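Side-chain contacts in Ras GTPase-activating-like protein IQGAP3 (Homo sapiens, PDB 3ISU), which probably acts as a scaffold of the IQGAP family that binds calmodulin and Rho-type GTPases, represented here by its C-terminal RGC domain: residues 25-29 against 30-34; 79-83 against 84-88. All blocks are in the same frame, centred on the assembly; numbering follows the deposited sequence.

Contact 1. Residues 25-29 against 30-34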
loop_
_atom_site.group_PDB
_atom_site.type_symbol
_atom_site.label_atom_id
_atom_site.label_comp_id
_atom_site.label_asym_id
_atom_site.label_seq_id
_atom_site.Cartn_x
_atom_site.Cartn_y
_atom_site.Cartn_z
ATOM N N LEU A 25 -8.251 -3.326 -4.000
ATOM C CA LEU A 25 -8.358 -2.457 -2.860
ATOM C C LEU A 25 -8.110 -1.043 -3.381
ATOM O O LEU A 25 -7.149 -0.810 -4.098
ATOM C CB LEU A 25 -7.312 -2.791 -1.820
ATOM C CG LEU A 25 -7.432 -4.154 -1.133
ATOM C CD1 LEU A 25 -6.311 -4.266 -0.076
ATOM C CD2 LEU A 25 -8.850 -4.328 -0.539
ATOM N N HIS A 26 -9.024 -0.156 -3.041
ATOM C CA HIS A 26 -8.946 1.242 -3.370
ATOM C C HIS A 26 -9.095 2.011 -2.059
ATOM O O HIS A 26 -10.161 1.970 -1.420
ATOM C CB HIS A 26 -10.069 1.549 -4.368
ATOM C CG HIS A 26 -10.212 2.991 -4.726
ATOM N ND1 HIS A 26 -9.603 3.548 -5.831
ATOM C CD2 HIS A 26 -10.947 3.984 -4.164
ATOM C CE1 HIS A 26 -9.936 4.824 -5.922
ATOM N NE2 HIS A 26 -10.741 5.119 -4.914
ATOM N N TYR A 27 -8.034 2.691 -1.612
ATOM C CA TYR A 27 -8.071 3.420 -0.339
ATOM C C TYR A 27 -7.355 4.740 -0.461
ATOM O O TYR A 27 -6.300 4.816 -1.097
ATOM C CB TYR A 27 -7.372 2.641 0.787
ATOM C CG TYR A 27 -8.151 1.422 1.266
ATOM C CD1 TYR A 27 -9.370 1.593 1.901
ATOM C CD2 TYR A 27 -7.686 0.132 1.072
ATOM C CE1 TYR A 27 -10.133 0.495 2.354
ATOM C CE2 TYR A 27 -8.444 -0.997 1.545
ATOM C CZ TYR A 27 -9.653 -0.793 2.193
ATOM O OH TYR A 27 -10.444 -1.864 2.668
ATOM N N THR A 28 -7.863 5.755 0.221
ATOM C CA THR A 28 -7.111 6.999 0.319
ATOM C C THR A 28 -6.055 6.822 1.402
ATOM O O THR A 28 -6.158 5.938 2.253
ATOM C CB THR A 28 -8.019 8.199 0.678
ATOM O OG1 THR A 28 -8.456 8.080 2.041
ATOM C CG2 THR A 28 -9.238 8.305 -0.293
ATOM N N ALA A 29 -5.053 7.699 1.396
ATOM C CA ALA A 29 -4.101 7.779 2.471
ATOM C C ALA A 29 -4.773 7.964 3.815
ATOM O O ALA A 29 -4.328 7.460 4.818
ATOM C CB ALA A 29 -3.079 8.949 2.194
ATOM N N ALA A 30 -5.879 8.714 3.855
ATOM C CA ALA A 30 -6.542 8.963 5.093
ATOM C C ALA A 30 -7.172 7.676 5.607
ATOM O O ALA A 30 -7.184 7.429 6.813
ATOM C CB ALA A 30 -7.598 10.072 4.926
ATOM N N GLN A 31 -7.736 6.887 4.710
ATOM C CA GLN A 31 -8.301 5.586 5.111
ATOM C C GLN A 31 -7.211 4.649 5.605
ATOM O O GLN A 31 -7.369 3.969 6.619
ATOM C CB GLN A 31 -9.056 4.961 3.954
ATOM C CG GLN A 31 -10.353 5.697 3.613
ATOM C CD GLN A 31 -10.982 5.158 2.374
ATOM O OE1 GLN A 31 -10.367 5.073 1.323
ATOM N NE2 GLN A 31 -12.255 4.731 2.498
ATOM N N LEU A 32 -6.087 4.632 4.914
ATOM C CA LEU A 32 -4.955 3.796 5.370
ATOM C C LEU A 32 -4.363 4.250 6.719
ATOM O O LEU A 32 -3.957 3.444 7.570
ATOM C CB LEU A 32 -3.907 3.761 4.290
ATOM C CG LEU A 32 -4.269 3.055 3.000
ATOM C CD1 LEU A 32 -2.982 2.997 2.213
ATOM C CD2 LEU A 32 -4.819 1.680 3.241
ATOM N N LEU A 33 -4.398 5.549 6.971
ATOM C CA LEU A 33 -3.991 6.056 8.300
ATOM C C LEU A 33 -4.900 5.570 9.379
ATOM O O LEU A 33 -4.474 5.109 10.429
ATOM C CB LEU A 33 -3.944 7.601 8.294
ATOM C CG LEU A 33 -3.482 8.236 9.597
ATOM C CD1 LEU A 33 -1.932 8.020 9.723
ATOM C CD2 LEU A 33 -3.838 9.737 9.678
ATOM N N GLU A 34 -6.199 5.651 9.110
ATOM C CA GLU A 34 -7.174 5.277 10.076
ATOM C C GLU A 34 -7.034 3.804 10.401
ATOM O O GLU A 34 -7.289 3.395 11.531
ATOM C CB GLU A 34 -8.572 5.631 9.555
ATOM C CG GLU A 34 -9.662 5.611 10.588
ATOM C CD GLU A 34 -10.190 4.211 10.830
ATOM O OE1 GLU A 34 -10.132 3.401 9.875
ATOM O OE2 GLU A 34 -10.604 3.929 11.976
#

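Contact 2. Residues 79-83 against 84-88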
loop_
_atom_site.group_PDB
_atom_site.type_symbol
_atom_site.label_atom_id
_atom_site.label_comp_id
_atom_site.label_asym_id
_atom_site.label_seq_id
_atom_site.Cartn_x
_atom_site.Cartn_y
_atom_site.Cartn_z
ATOM N N PHE A 79 4.382 0.119 -8.929
ATOM C CA PHE A 79 5.434 -0.799 -8.492
ATOM C C PHE A 79 4.820 -2.043 -7.813
ATOM O O PHE A 79 3.610 -2.124 -7.613
ATOM C CB PHE A 79 6.377 -0.106 -7.551
ATOM C CG PHE A 79 5.806 0.072 -6.226
ATOM C CD1 PHE A 79 6.097 -0.836 -5.217
ATOM C CD2 PHE A 79 4.949 1.099 -5.977
ATOM C CE1 PHE A 79 5.549 -0.703 -4.001
ATOM C CE2 PHE A 79 4.403 1.245 -4.740
ATOM C CZ PHE A 79 4.696 0.348 -3.752
ATOM N N GLN A 80 5.700 -2.961 -7.455
ATOM C CA GLN A 80 5.320 -4.326 -7.146
ATOM C C GLN A 80 5.692 -4.631 -5.710
ATOM O O GLN A 80 6.840 -4.361 -5.301
ATOM C CB GLN A 80 6.010 -5.273 -8.110
ATOM C CG GLN A 80 5.775 -5.019 -9.610
ATOM C CD GLN A 80 4.311 -4.999 -10.052
ATOM O OE1 GLN A 80 3.502 -5.861 -9.668
ATOM N NE2 GLN A 80 3.968 -4.016 -10.897
ATOM N N LEU A 81 4.697 -5.068 -4.922
ATOM C CA LEU A 81 4.893 -5.500 -3.536
ATOM C C LEU A 81 4.907 -7.035 -3.599
ATOM O O LEU A 81 4.064 -7.625 -4.259
ATOM C CB LEU A 81 3.727 -5.083 -2.623
ATOM C CG LEU A 81 3.567 -3.775 -1.848
ATOM C CD1 LEU A 81 2.254 -3.839 -1.114
ATOM C CD2 LEU A 81 4.712 -3.617 -0.834
ATOM N N HIS A 82 5.857 -7.653 -2.911
ATOM C CA HIS A 82 5.909 -9.093 -2.793
ATOM C C HIS A 82 5.667 -9.471 -1.338
ATOM O O HIS A 82 6.336 -8.983 -0.418
ATOM C CB HIS A 82 7.251 -9.601 -3.287
ATOM C CG HIS A 82 7.444 -9.407 -4.752
ATOM N ND1 HIS A 82 7.035 -10.339 -5.680
ATOM C CD2 HIS A 82 7.982 -8.378 -5.457
ATOM C CE1 HIS A 82 7.346 -9.912 -6.893
ATOM N NE2 HIS A 82 7.901 -8.716 -6.789
ATOM N N TYR A 83 4.697 -10.345 -1.140
ATOM C CA TYR A 83 4.326 -10.751 0.192
ATOM C C TYR A 83 5.550 -11.314 0.932
ATOM O O TYR A 83 5.754 -11.018 2.117
ATOM C CB TYR A 83 3.235 -11.785 0.080
ATOM C CG TYR A 83 2.494 -12.016 1.351
ATOM C CD1 TYR A 83 1.418 -11.216 1.728
ATOM C CD2 TYR A 83 2.925 -12.996 2.235
ATOM C CE1 TYR A 83 0.739 -11.461 2.910
ATOM C CE2 TYR A 83 2.279 -13.204 3.389
ATOM C CZ TYR A 83 1.187 -12.468 3.721
ATOM O OH TYR A 83 0.590 -12.770 4.914
ATOM N N GLN A 84 6.400 -12.067 0.228
ATOM C CA GLN A 84 7.569 -12.692 0.869
ATOM C C GLN A 84 8.580 -11.654 1.366
ATOM O O GLN A 84 9.203 -11.820 2.428
ATOM C CB GLN A 84 8.247 -13.688 -0.049
ATOM C CG GLN A 84 9.432 -14.446 0.626
ATOM C CD GLN A 84 9.064 -15.300 1.853
ATOM O OE1 GLN A 84 7.939 -15.856 1.960
ATOM N NE2 GLN A 84 10.016 -15.395 2.817
ATOM N N ASP A 85 8.684 -10.535 0.649
ATOM C CA ASP A 85 9.526 -9.412 1.100
ATOM C C ASP A 85 8.972 -8.786 2.396
ATOM O O ASP A 85 9.722 -8.465 3.315
ATOM C CB ASP A 85 9.675 -8.343 -0.007
ATOM C CG ASP A 85 10.475 -8.827 -1.198
ATOM O OD1 ASP A 85 11.244 -9.782 -1.097
ATOM O OD2 ASP A 85 10.324 -8.246 -2.263
ATOM N N LEU A 86 7.656 -8.601 2.482
ATOM C CA LEU A 86 7.035 -8.123 3.690
ATOM C C LEU A 86 7.254 -9.110 4.870
ATOM O O LEU A 86 7.527 -8.697 5.995
ATOM C CB LEU A 86 5.536 -7.936 3.471
ATOM C CG LEU A 86 5.146 -6.876 2.438
ATOM C CD1 LEU A 86 3.625 -6.892 2.286
ATOM C CD2 LEU A 86 5.660 -5.501 2.884
ATOM N N LEU A 87 7.095 -10.393 4.615
ATOM C CA LEU A 87 7.384 -11.410 5.662
ATOM C C LEU A 87 8.830 -11.331 6.098
ATOM O O LEU A 87 9.115 -11.476 7.265
ATOM C CB LEU A 87 7.048 -12.823 5.208
ATOM C CG LEU A 87 5.579 -13.184 4.958
ATOM C CD1 LEU A 87 5.383 -14.692 4.637
ATOM C CD2 LEU A 87 4.696 -12.776 6.194
ATOM N N GLN A 88 9.743 -11.087 5.171
ATOM C CA GLN A 88 11.167 -10.986 5.537
ATOM C C GLN A 88 11.408 -9.737 6.427
ATOM O O GLN A 88 12.117 -9.776 7.424
ATOM C CB GLN A 88 12.023 -10.945 4.294
ATOM C CG GLN A 88 13.549 -10.810 4.501
ATOM C CD GLN A 88 14.132 -11.986 5.202
ATOM O OE1 GLN A 88 13.655 -13.113 5.013
ATOM N NE2 GLN A 88 15.184 -11.750 6.019
HETATM O O HOH W 1 7.810 -5.889 -1.724
#

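Contact 1. Residues 25-29 against 30-34
T28 and Q31 grip each other by two reciprocal bonds where strand 25-28 turns into helix 29-35. The backbone N of Q31 donates to T28 OG1 at 3.0 Å, and T28 N donates back to Q31 OE1 at 2.8 Å, nearly straight at 165° and in the carbonyl plane, on a lone pair of the amide oxygen. This is a capping box, with T28 as N-cap. A chi1 of 71° sets OG1 between the backbone N and the carbonyl carbon of its own residue, facing the first helical turn. The extended Q31 chain crosses the threonine side chain at about a right angle, and its CG passes 3.4 Å from T28 OG1. Beyond the bond, Q31 OE1 lies at the edge of the Y27 ring, 3.7 Å from Y27 CD1, with ring and amide planes 71° apart. The buried L32 lies across the Y27 side chain at about a right angle: its CD2 is 3.7 Å from Y27 CB, and its N donates to T28 O. Farther out, Y27 OH is hydrogen-bonded to K117, and L32 packs on F54, L38 and L113. A valine at T28 has no hydroxyl, and Q31 N would probably lack a side-chain acceptor, leaving only the T28 N to Q31 OE1 bond. Chemically, the box gives a first-turn N-H and the last strand N-H a side-chain oxygen each, so neither donor loses its partner.

Contact 2. Residues 79-83 against 84-88
The Y83 ring meets L87 obliquely: L87 CG is 3.7 Å from Y83 CE2, while L87 CD1 reaches both CD2 and CE2 of the ring. Y83 CG stands anti to the backbone N (chi1 -164°), which carries the ring forward beside the first turn, to L87. The phenol end is fixed elsewhere, by a hydrogen bond from OH to N115 of helix 107-119, and I111 and L119 of that helix also touch the side chain.

H82 is at the N-cap position of helix 83-91, where strand 74-82, an outermost strand of the four-stranded antiparallel sheet, runs into the helix. Its carbonyl oxygen, H82 O, receives L86 N at 3.2 Å, nearly straight at 163°, and a weak bond from D85 N; Y83 O takes L87 N in the next helical bond.

The side chains of H82 and D85 lie side by side and point the same way, with ring and carboxylate planes 66° apart. D85 OD2 comes nearest to H82 CB, at 3.5 Å, and sits obliquely to the imidazole, 4.0 Å from H82 CD2. H82 NE2 stays 5.2 Å from D85 OD2, so no salt bridge forms. A water accepts from H82 N at 2.9 Å and gives a weak bond to D85 OD2, tying the carboxylate indirectly to the last strand N-H. On the buried side L81 CD2 faces L86 CD2 at 4.3 Å, and M97 of strand 96-99 touches both leucines.

Contacts 1 and 2 are the same kind of junction made twice, a strand passing directly into a helix, and they come at the two outermost strands of the four-stranded antiparallel sheet, 25-28 and 74-82. Their centres lie 19 Å apart on opposite sides of the chain's centre; the nearest atoms are about 9 Å apart and do not touch. Helix 107-119 joins them indirectly: L113 packs on L32 of contact 1, while I111 and L114 pack on L86 of contact 2. The helix starts differ, a capping box in 25-34 and, in 79-88, a water that accepts from H82 N and gives only a weak bond to D85 OD2. Neither contact includes a bound ligand.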